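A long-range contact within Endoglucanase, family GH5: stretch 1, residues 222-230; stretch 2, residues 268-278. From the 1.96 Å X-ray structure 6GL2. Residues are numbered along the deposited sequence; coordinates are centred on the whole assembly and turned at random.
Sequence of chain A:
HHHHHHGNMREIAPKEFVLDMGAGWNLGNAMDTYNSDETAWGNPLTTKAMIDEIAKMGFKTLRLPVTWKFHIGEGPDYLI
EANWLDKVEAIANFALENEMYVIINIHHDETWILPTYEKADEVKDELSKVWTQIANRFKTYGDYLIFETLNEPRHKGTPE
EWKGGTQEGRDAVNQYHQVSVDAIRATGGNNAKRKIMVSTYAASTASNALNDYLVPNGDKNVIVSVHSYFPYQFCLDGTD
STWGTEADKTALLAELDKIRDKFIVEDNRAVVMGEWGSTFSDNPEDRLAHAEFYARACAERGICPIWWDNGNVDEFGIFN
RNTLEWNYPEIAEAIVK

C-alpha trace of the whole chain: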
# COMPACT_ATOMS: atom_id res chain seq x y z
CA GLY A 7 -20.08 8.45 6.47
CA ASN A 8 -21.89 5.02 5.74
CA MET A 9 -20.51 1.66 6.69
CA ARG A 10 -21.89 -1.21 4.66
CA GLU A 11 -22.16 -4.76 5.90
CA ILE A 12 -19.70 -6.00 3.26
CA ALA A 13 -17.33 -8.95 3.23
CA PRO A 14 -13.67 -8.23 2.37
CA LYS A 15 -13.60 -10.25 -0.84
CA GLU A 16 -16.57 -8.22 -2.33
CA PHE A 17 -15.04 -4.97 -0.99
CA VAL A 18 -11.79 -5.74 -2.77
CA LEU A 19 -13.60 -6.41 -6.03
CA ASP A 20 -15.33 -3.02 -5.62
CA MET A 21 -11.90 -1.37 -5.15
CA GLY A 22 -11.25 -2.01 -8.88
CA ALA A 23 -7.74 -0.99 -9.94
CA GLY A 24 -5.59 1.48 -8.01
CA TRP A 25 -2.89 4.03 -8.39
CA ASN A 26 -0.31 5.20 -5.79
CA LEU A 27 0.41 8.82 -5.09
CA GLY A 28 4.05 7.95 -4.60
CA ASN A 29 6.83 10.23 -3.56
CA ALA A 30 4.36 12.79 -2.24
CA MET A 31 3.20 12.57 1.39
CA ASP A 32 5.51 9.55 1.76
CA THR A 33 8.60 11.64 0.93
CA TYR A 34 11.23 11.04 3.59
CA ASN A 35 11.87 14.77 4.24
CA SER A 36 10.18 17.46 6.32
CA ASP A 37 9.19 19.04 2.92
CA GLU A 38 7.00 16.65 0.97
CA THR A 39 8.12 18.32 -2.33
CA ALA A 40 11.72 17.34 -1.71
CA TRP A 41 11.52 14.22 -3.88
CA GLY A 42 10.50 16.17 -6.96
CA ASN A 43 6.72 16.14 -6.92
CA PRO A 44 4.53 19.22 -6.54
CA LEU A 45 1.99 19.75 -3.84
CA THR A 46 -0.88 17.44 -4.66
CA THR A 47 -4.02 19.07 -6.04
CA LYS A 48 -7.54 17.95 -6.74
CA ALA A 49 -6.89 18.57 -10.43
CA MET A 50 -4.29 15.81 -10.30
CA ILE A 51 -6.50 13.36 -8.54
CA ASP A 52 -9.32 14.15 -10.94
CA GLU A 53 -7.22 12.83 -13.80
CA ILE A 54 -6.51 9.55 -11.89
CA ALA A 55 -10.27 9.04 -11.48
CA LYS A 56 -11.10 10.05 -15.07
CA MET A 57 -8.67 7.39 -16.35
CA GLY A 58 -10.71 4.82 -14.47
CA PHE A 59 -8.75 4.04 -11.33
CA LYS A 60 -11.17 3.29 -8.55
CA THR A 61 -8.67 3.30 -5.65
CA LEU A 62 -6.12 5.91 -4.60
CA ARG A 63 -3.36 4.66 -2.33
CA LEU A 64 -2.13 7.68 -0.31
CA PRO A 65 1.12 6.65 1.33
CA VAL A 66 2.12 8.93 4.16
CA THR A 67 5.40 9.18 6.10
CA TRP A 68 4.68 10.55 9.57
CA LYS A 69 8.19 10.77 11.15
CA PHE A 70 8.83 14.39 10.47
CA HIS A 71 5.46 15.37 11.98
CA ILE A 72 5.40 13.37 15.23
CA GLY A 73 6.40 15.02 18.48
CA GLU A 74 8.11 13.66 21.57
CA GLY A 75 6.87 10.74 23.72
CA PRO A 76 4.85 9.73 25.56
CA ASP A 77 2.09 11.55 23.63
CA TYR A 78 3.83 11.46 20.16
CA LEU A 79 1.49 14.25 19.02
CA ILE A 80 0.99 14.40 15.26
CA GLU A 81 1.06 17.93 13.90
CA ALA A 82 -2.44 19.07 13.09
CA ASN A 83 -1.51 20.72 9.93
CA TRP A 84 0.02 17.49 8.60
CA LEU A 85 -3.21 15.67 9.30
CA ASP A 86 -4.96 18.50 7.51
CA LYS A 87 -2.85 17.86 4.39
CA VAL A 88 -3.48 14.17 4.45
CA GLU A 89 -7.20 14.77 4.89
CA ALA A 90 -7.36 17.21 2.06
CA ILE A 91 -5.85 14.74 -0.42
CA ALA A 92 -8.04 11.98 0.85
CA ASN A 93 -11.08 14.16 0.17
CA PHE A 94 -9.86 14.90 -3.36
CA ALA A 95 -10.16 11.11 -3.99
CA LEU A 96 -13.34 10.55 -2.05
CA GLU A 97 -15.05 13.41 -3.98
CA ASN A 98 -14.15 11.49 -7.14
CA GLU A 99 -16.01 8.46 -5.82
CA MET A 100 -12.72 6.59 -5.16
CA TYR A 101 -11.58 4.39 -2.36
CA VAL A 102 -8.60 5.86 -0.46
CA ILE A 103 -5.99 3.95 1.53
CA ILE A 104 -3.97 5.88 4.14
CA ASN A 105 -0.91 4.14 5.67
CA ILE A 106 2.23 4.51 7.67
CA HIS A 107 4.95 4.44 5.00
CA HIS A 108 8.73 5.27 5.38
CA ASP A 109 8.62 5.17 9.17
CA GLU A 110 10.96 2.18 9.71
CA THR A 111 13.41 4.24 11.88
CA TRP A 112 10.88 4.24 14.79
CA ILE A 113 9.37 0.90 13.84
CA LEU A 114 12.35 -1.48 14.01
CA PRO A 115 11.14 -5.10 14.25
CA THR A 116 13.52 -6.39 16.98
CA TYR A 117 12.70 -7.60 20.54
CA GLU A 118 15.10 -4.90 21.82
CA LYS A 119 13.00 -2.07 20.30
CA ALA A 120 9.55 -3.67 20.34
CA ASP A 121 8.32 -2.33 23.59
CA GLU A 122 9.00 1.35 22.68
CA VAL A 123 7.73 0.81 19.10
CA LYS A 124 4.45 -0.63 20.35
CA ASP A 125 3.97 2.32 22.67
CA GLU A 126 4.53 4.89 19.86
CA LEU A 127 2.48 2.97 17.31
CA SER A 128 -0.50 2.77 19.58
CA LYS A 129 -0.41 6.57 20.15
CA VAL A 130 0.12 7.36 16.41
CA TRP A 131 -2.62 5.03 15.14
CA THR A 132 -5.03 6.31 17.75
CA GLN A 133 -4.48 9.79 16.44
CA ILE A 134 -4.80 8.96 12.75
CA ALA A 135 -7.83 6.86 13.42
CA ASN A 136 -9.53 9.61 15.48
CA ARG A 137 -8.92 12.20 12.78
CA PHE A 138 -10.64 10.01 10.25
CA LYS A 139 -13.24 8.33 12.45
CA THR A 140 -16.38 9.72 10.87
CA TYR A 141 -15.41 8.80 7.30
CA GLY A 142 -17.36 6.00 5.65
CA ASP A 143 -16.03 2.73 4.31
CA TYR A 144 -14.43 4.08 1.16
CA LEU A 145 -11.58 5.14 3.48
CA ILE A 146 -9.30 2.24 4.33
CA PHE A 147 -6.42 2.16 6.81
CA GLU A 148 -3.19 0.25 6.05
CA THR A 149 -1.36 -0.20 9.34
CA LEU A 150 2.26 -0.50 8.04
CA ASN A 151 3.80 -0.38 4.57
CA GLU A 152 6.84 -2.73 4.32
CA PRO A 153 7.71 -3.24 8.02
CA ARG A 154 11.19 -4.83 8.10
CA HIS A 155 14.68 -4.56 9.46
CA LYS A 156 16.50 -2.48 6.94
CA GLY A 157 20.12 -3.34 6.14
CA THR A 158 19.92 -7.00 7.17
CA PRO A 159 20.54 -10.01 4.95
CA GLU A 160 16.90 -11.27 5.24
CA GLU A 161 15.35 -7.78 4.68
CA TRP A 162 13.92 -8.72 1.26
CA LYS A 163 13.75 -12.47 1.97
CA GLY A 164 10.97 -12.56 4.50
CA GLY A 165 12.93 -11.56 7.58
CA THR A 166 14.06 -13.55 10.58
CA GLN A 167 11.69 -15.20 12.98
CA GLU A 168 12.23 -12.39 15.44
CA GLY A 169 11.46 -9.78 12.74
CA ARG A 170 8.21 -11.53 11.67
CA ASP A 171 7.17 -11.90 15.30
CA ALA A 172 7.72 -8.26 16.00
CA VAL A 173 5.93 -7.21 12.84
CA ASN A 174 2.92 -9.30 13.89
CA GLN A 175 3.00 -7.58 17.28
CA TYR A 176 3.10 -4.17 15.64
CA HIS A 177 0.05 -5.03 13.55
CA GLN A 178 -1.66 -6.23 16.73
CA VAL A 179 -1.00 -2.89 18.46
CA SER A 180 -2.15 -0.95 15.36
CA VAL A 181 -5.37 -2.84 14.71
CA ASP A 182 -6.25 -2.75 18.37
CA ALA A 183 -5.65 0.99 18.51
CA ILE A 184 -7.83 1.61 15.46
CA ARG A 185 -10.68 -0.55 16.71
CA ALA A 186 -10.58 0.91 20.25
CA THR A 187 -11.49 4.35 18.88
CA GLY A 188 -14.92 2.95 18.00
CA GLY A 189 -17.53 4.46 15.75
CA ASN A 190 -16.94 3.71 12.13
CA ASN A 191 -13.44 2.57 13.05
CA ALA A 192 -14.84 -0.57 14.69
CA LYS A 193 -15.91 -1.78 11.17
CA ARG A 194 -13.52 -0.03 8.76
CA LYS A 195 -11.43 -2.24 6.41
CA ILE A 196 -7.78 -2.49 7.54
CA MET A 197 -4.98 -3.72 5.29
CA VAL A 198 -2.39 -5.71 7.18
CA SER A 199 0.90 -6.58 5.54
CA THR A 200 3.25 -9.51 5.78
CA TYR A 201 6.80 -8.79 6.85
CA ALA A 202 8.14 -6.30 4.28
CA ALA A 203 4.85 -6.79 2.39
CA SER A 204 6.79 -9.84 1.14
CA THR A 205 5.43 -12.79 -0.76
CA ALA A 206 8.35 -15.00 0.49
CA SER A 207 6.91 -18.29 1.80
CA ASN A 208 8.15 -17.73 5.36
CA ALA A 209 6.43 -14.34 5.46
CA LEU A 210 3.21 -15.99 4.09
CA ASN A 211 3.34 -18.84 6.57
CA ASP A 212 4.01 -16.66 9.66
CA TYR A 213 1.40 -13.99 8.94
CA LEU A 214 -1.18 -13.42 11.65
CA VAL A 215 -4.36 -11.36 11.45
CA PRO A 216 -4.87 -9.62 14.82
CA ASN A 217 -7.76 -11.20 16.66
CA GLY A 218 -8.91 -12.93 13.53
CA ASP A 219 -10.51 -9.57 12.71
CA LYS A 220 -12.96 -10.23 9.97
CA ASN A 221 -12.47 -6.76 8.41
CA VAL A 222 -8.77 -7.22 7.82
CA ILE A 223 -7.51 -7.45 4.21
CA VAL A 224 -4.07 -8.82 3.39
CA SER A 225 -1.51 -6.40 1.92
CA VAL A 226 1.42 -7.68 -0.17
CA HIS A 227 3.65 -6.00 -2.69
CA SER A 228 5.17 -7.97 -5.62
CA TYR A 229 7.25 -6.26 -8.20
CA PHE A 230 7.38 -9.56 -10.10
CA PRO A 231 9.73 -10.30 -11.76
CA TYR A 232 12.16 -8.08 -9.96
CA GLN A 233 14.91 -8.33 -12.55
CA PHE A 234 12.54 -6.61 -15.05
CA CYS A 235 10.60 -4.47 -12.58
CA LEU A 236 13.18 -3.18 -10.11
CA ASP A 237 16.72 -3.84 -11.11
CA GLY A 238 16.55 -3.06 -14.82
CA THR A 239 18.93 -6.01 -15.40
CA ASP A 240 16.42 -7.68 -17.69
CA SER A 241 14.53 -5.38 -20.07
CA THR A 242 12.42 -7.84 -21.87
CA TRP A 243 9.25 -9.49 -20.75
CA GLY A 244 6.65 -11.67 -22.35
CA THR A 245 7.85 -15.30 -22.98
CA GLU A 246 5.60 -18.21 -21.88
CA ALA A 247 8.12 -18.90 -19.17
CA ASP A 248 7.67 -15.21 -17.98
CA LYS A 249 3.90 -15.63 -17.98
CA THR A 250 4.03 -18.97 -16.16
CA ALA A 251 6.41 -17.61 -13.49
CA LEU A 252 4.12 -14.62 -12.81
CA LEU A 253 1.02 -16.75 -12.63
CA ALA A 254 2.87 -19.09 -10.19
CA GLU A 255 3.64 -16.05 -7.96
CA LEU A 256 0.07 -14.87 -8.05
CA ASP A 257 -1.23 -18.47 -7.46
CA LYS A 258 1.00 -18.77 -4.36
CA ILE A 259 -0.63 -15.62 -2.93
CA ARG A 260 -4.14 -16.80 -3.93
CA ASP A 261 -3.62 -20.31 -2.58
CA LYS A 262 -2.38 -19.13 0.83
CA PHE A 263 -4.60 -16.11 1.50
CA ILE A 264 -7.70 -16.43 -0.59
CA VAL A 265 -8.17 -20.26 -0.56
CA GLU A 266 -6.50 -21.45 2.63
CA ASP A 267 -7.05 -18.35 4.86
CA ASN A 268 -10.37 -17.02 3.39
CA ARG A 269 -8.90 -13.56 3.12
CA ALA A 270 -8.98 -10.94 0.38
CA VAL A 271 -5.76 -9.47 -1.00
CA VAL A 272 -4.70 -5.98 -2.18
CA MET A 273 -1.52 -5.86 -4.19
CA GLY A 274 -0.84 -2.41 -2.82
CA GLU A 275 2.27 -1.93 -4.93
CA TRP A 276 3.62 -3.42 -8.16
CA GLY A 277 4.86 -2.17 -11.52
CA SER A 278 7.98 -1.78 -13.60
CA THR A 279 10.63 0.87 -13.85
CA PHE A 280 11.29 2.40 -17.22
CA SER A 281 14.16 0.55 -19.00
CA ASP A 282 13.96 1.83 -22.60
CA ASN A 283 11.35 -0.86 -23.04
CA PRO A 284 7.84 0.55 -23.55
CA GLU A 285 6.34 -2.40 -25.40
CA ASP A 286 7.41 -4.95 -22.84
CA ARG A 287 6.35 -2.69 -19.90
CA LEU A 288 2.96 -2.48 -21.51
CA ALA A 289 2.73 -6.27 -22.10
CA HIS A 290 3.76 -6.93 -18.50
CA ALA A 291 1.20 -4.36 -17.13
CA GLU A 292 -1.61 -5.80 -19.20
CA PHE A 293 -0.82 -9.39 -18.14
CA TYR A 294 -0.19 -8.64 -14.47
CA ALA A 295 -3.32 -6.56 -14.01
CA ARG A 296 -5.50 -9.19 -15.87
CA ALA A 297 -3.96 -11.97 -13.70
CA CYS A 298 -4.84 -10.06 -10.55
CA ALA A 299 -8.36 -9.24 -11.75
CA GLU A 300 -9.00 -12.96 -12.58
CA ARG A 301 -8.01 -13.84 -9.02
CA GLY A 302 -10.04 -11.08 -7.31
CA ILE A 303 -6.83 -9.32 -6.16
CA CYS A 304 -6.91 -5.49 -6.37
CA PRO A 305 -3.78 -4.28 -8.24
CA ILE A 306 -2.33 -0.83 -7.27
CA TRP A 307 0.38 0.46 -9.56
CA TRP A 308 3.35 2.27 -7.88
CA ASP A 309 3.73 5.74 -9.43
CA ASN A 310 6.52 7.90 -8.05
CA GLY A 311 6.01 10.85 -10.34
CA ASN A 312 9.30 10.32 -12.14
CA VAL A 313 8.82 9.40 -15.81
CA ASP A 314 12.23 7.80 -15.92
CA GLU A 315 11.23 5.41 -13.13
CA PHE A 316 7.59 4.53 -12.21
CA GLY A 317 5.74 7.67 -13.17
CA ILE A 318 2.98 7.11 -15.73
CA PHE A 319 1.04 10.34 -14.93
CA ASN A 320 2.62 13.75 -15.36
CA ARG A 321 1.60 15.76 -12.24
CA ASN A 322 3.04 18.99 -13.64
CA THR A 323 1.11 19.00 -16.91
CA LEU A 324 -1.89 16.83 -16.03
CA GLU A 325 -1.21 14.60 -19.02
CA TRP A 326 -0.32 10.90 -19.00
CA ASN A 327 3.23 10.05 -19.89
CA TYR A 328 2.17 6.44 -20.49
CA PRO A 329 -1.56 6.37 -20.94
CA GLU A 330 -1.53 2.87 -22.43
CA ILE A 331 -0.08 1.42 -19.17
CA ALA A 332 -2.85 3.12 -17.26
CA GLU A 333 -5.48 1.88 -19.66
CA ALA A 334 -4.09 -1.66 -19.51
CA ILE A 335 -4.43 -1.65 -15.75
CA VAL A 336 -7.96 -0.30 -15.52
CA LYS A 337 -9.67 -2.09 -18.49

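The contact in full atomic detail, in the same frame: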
# COMPACT_ATOMS: atom_id res chain seq x y z
N VAL A 222 -10.14 -7.34 8.25
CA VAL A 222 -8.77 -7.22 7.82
C VAL A 222 -8.57 -7.82 6.49
O VAL A 222 -9.04 -8.97 6.19
CB VAL A 222 -7.80 -7.81 8.82
CG1 VAL A 222 -6.39 -7.98 8.16
CG2 VAL A 222 -7.70 -6.83 10.03
N ILE A 223 -7.99 -7.09 5.54
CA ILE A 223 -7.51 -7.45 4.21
C ILE A 223 -6.00 -7.63 4.21
O ILE A 223 -5.30 -6.89 4.89
CB ILE A 223 -7.92 -6.34 3.20
CG1 ILE A 223 -9.43 -6.10 3.17
CG2 ILE A 223 -7.32 -6.49 1.83
CD1 ILE A 223 -9.82 -4.76 2.50
N VAL A 224 -5.49 -8.63 3.46
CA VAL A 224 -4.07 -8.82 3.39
C VAL A 224 -3.48 -7.85 2.38
O VAL A 224 -3.99 -7.57 1.33
CB VAL A 224 -3.80 -10.25 2.89
CG1 VAL A 224 -2.31 -10.50 2.67
CG2 VAL A 224 -4.41 -11.27 3.89
N SER A 225 -2.35 -7.26 2.77
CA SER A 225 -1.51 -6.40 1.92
C SER A 225 -0.19 -7.08 1.58
O SER A 225 0.57 -7.45 2.50
CB SER A 225 -1.19 -5.05 2.66
OG SER A 225 -0.32 -4.30 1.86
N VAL A 226 0.12 -7.24 0.31
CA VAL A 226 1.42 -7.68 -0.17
C VAL A 226 1.80 -6.79 -1.32
O VAL A 226 0.93 -6.14 -1.95
CB VAL A 226 1.47 -9.17 -0.59
CG1 VAL A 226 1.33 -10.05 0.66
CG2 VAL A 226 0.44 -9.47 -1.64
N HIS A 227 3.09 -6.69 -1.56
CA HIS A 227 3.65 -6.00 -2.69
C HIS A 227 4.45 -7.02 -3.47
O HIS A 227 5.24 -7.77 -2.87
CB HIS A 227 4.56 -4.87 -2.24
CG HIS A 227 3.87 -3.82 -1.36
ND1 HIS A 227 4.56 -2.84 -0.75
CD2 HIS A 227 2.57 -3.64 -1.11
CE1 HIS A 227 3.65 -2.07 -0.06
NE2 HIS A 227 2.47 -2.51 -0.30
N SER A 228 4.40 -7.01 -4.78
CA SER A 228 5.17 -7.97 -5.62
C SER A 228 5.53 -7.36 -6.96
O SER A 228 4.70 -7.33 -7.86
CB SER A 228 4.35 -9.20 -5.82
OG SER A 228 5.31 -10.15 -6.45
N TYR A 229 6.72 -6.83 -7.00
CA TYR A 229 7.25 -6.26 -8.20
C TYR A 229 7.87 -7.37 -9.12
O TYR A 229 9.04 -7.41 -9.33
CB TYR A 229 8.26 -5.20 -7.93
CG TYR A 229 7.76 -3.90 -7.26
CD1 TYR A 229 7.57 -3.84 -5.89
CD2 TYR A 229 7.43 -2.80 -8.02
CE1 TYR A 229 7.18 -2.66 -5.31
CE2 TYR A 229 7.01 -1.62 -7.42
CZ TYR A 229 6.88 -1.57 -6.11
OH TYR A 229 6.50 -0.33 -5.57
N PHE A 230 7.00 -8.27 -9.49
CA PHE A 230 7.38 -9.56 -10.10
C PHE A 230 7.36 -9.41 -11.63
O PHE A 230 6.39 -9.00 -12.18
CB PHE A 230 6.40 -10.66 -9.69
CG PHE A 230 6.94 -12.04 -9.99
CD1 PHE A 230 6.96 -12.50 -11.31
CD2 PHE A 230 7.60 -12.76 -9.04
CE1 PHE A 230 7.55 -13.73 -11.61
CE2 PHE A 230 8.15 -14.00 -9.33
CZ PHE A 230 8.14 -14.48 -10.63
N ASN A 268 -9.14 -17.76 3.66
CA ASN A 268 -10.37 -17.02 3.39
C ASN A 268 -10.27 -15.51 3.61
O ASN A 268 -11.06 -14.93 4.37
CB ASN A 268 -11.54 -17.61 4.23
CG ASN A 268 -12.90 -17.03 3.79
OD1 ASN A 268 -13.86 -16.97 4.60
ND2 ASN A 268 -12.99 -16.54 2.54
N ARG A 269 -9.17 -14.99 3.04
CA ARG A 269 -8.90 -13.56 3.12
C ARG A 269 -8.83 -12.96 1.75
O ARG A 269 -8.35 -13.56 0.81
CB ARG A 269 -7.60 -13.31 3.80
CG ARG A 269 -7.52 -13.70 5.23
CD ARG A 269 -8.20 -12.67 6.11
NE ARG A 269 -8.41 -13.10 7.47
CZ ARG A 269 -9.13 -12.44 8.34
NH1 ARG A 269 -9.58 -11.21 8.08
NH2 ARG A 269 -9.31 -12.97 9.54
N ALA A 270 -9.14 -11.67 1.63
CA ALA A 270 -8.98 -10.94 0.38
C ALA A 270 -7.59 -10.25 0.41
O ALA A 270 -7.04 -10.07 1.48
CB ALA A 270 -10.10 -9.87 0.28
N VAL A 271 -7.08 -10.00 -0.78
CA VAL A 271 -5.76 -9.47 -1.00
C VAL A 271 -5.81 -8.23 -1.85
O VAL A 271 -6.36 -8.18 -2.94
CB VAL A 271 -4.85 -10.52 -1.65
CG1 VAL A 271 -3.40 -10.00 -1.79
CG2 VAL A 271 -4.85 -11.82 -0.78
N VAL A 272 -5.02 -7.22 -1.35
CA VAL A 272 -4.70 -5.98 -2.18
C VAL A 272 -3.21 -5.98 -2.45
O VAL A 272 -2.41 -6.05 -1.52
CB VAL A 272 -5.16 -4.75 -1.42
CG1 VAL A 272 -4.69 -3.51 -2.18
CG2 VAL A 272 -6.65 -4.67 -1.29
N MET A 273 -2.88 -6.00 -3.72
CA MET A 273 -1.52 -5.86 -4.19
C MET A 273 -1.21 -4.37 -4.23
O MET A 273 -1.39 -3.69 -5.20
CB MET A 273 -1.33 -6.43 -5.58
CG MET A 273 0.11 -6.52 -5.98
SD MET A 273 1.06 -7.76 -5.15
CE MET A 273 0.49 -9.25 -5.93
N GLY A 274 -0.82 -3.87 -3.06
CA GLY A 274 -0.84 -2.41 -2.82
C GLY A 274 0.31 -1.70 -3.52
O GLY A 274 0.21 -0.46 -3.72
N GLU A 275 1.30 -2.43 -4.01
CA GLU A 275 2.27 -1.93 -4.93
C GLU A 275 2.71 -3.03 -5.87
O GLU A 275 2.89 -4.19 -5.45
CB GLU A 275 3.59 -1.43 -4.27
CG GLU A 275 3.35 -0.31 -3.27
CD GLU A 275 4.62 0.13 -2.57
OE1 GLU A 275 5.74 -0.21 -2.98
OE2 GLU A 275 4.48 0.90 -1.55
N TRP A 276 2.96 -2.64 -7.11
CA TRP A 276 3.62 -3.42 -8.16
C TRP A 276 3.90 -2.45 -9.28
O TRP A 276 3.51 -1.27 -9.21
CB TRP A 276 2.72 -4.57 -8.66
CG TRP A 276 1.53 -4.09 -9.37
CD1 TRP A 276 0.37 -3.54 -8.81
CD2 TRP A 276 1.34 -3.99 -10.78
NE1 TRP A 276 -0.48 -3.14 -9.79
CE2 TRP A 276 0.04 -3.41 -11.01
CE3 TRP A 276 2.05 -4.45 -11.86
CZ2 TRP A 276 -0.48 -3.25 -12.31
CZ3 TRP A 276 1.56 -4.26 -13.16
CH2 TRP A 276 0.28 -3.72 -13.37
N GLY A 277 4.59 -2.92 -10.33
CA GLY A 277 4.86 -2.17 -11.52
C GLY A 277 6.26 -2.36 -12.00
O GLY A 277 6.95 -3.26 -11.48
N SER A 278 6.62 -1.64 -13.05
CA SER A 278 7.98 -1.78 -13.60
C SER A 278 8.60 -0.45 -13.79
O SER A 278 7.92 0.49 -14.18
CB SER A 278 7.95 -2.58 -14.94
OG SER A 278 7.12 -1.91 -15.86
O HOH W 1 -9.99 -10.46 4.10

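Neighbouring parallel strands are held together by a ladder of backbone hydrogen bonds, while their side chains sort onto the two faces of the sheet; the pairing of residues 222-230 with 268-278 in this GH5 endoglucanase illustrates the principle. Its apolar centre lies on the face that carries V224, V226, V271 and M273. V271 reaches both V224 and V226 on the partner strand, its CG2 lying 4.1 Å from CB of V224 and its CG1 3.9 Å from CG2 of V226. M273 continues the row: with chi2 and chi3 both p, its side chain folds back so that SD sits 4.0 Å from CG2 of V226 and 3.4 Å from the backbone N of S228. A second apolar contact joins I223 and V272, whose CG2 atoms are 3.7 Å apart.

In parallel pairing, one residue bonds through both its N and its O to the two residues flanking its partner, and V224, opposite V271, does exactly this: its N donates to O of A270 at 2.9 Å, and its O accepts from N of V272 at 2.9 Å, the latter bond almost straight at 176°. V226 repeats the pattern opposite M273, with a weak bond from N of V226 to O of V272 (3.3 Å) and a bent one from N of G274 to O of V226 (3.1 Å). The carbonyls also draw in CA-H groups, as where CA of M273 lies 3.3 Å from O of V226. Further along, the regular alternation gives way, and N of S228 bonds to O of E275 at 3.3 Å.

CG of E275 lies over one face of the H227 ring, 3.7 Å from its centroid, a CH-pi contact in which the aliphatic part of an acidic side chain covers an imidazole. The carboxylate extends beyond, and OE1 of E275 accepts a short 2.7 Å hydrogen bond from OH of Y229. That tyrosine packs its ring on the backbone as well, with CA of W276 4.0 Å from the ring centroid. The adjoining G277 has phi/psi of 138/-176, where a CB would jam against the preceding carbonyl O.

At the other end, the polar edge is formed by R269, whose NH1 donates to O of V222 at 3.0 Å. A water completes this edge, donating to the same O of V222 at 2.7 Å and accepting from N of A270 at 2.9 Å, so that it links the two backbones just before direct pairing begins.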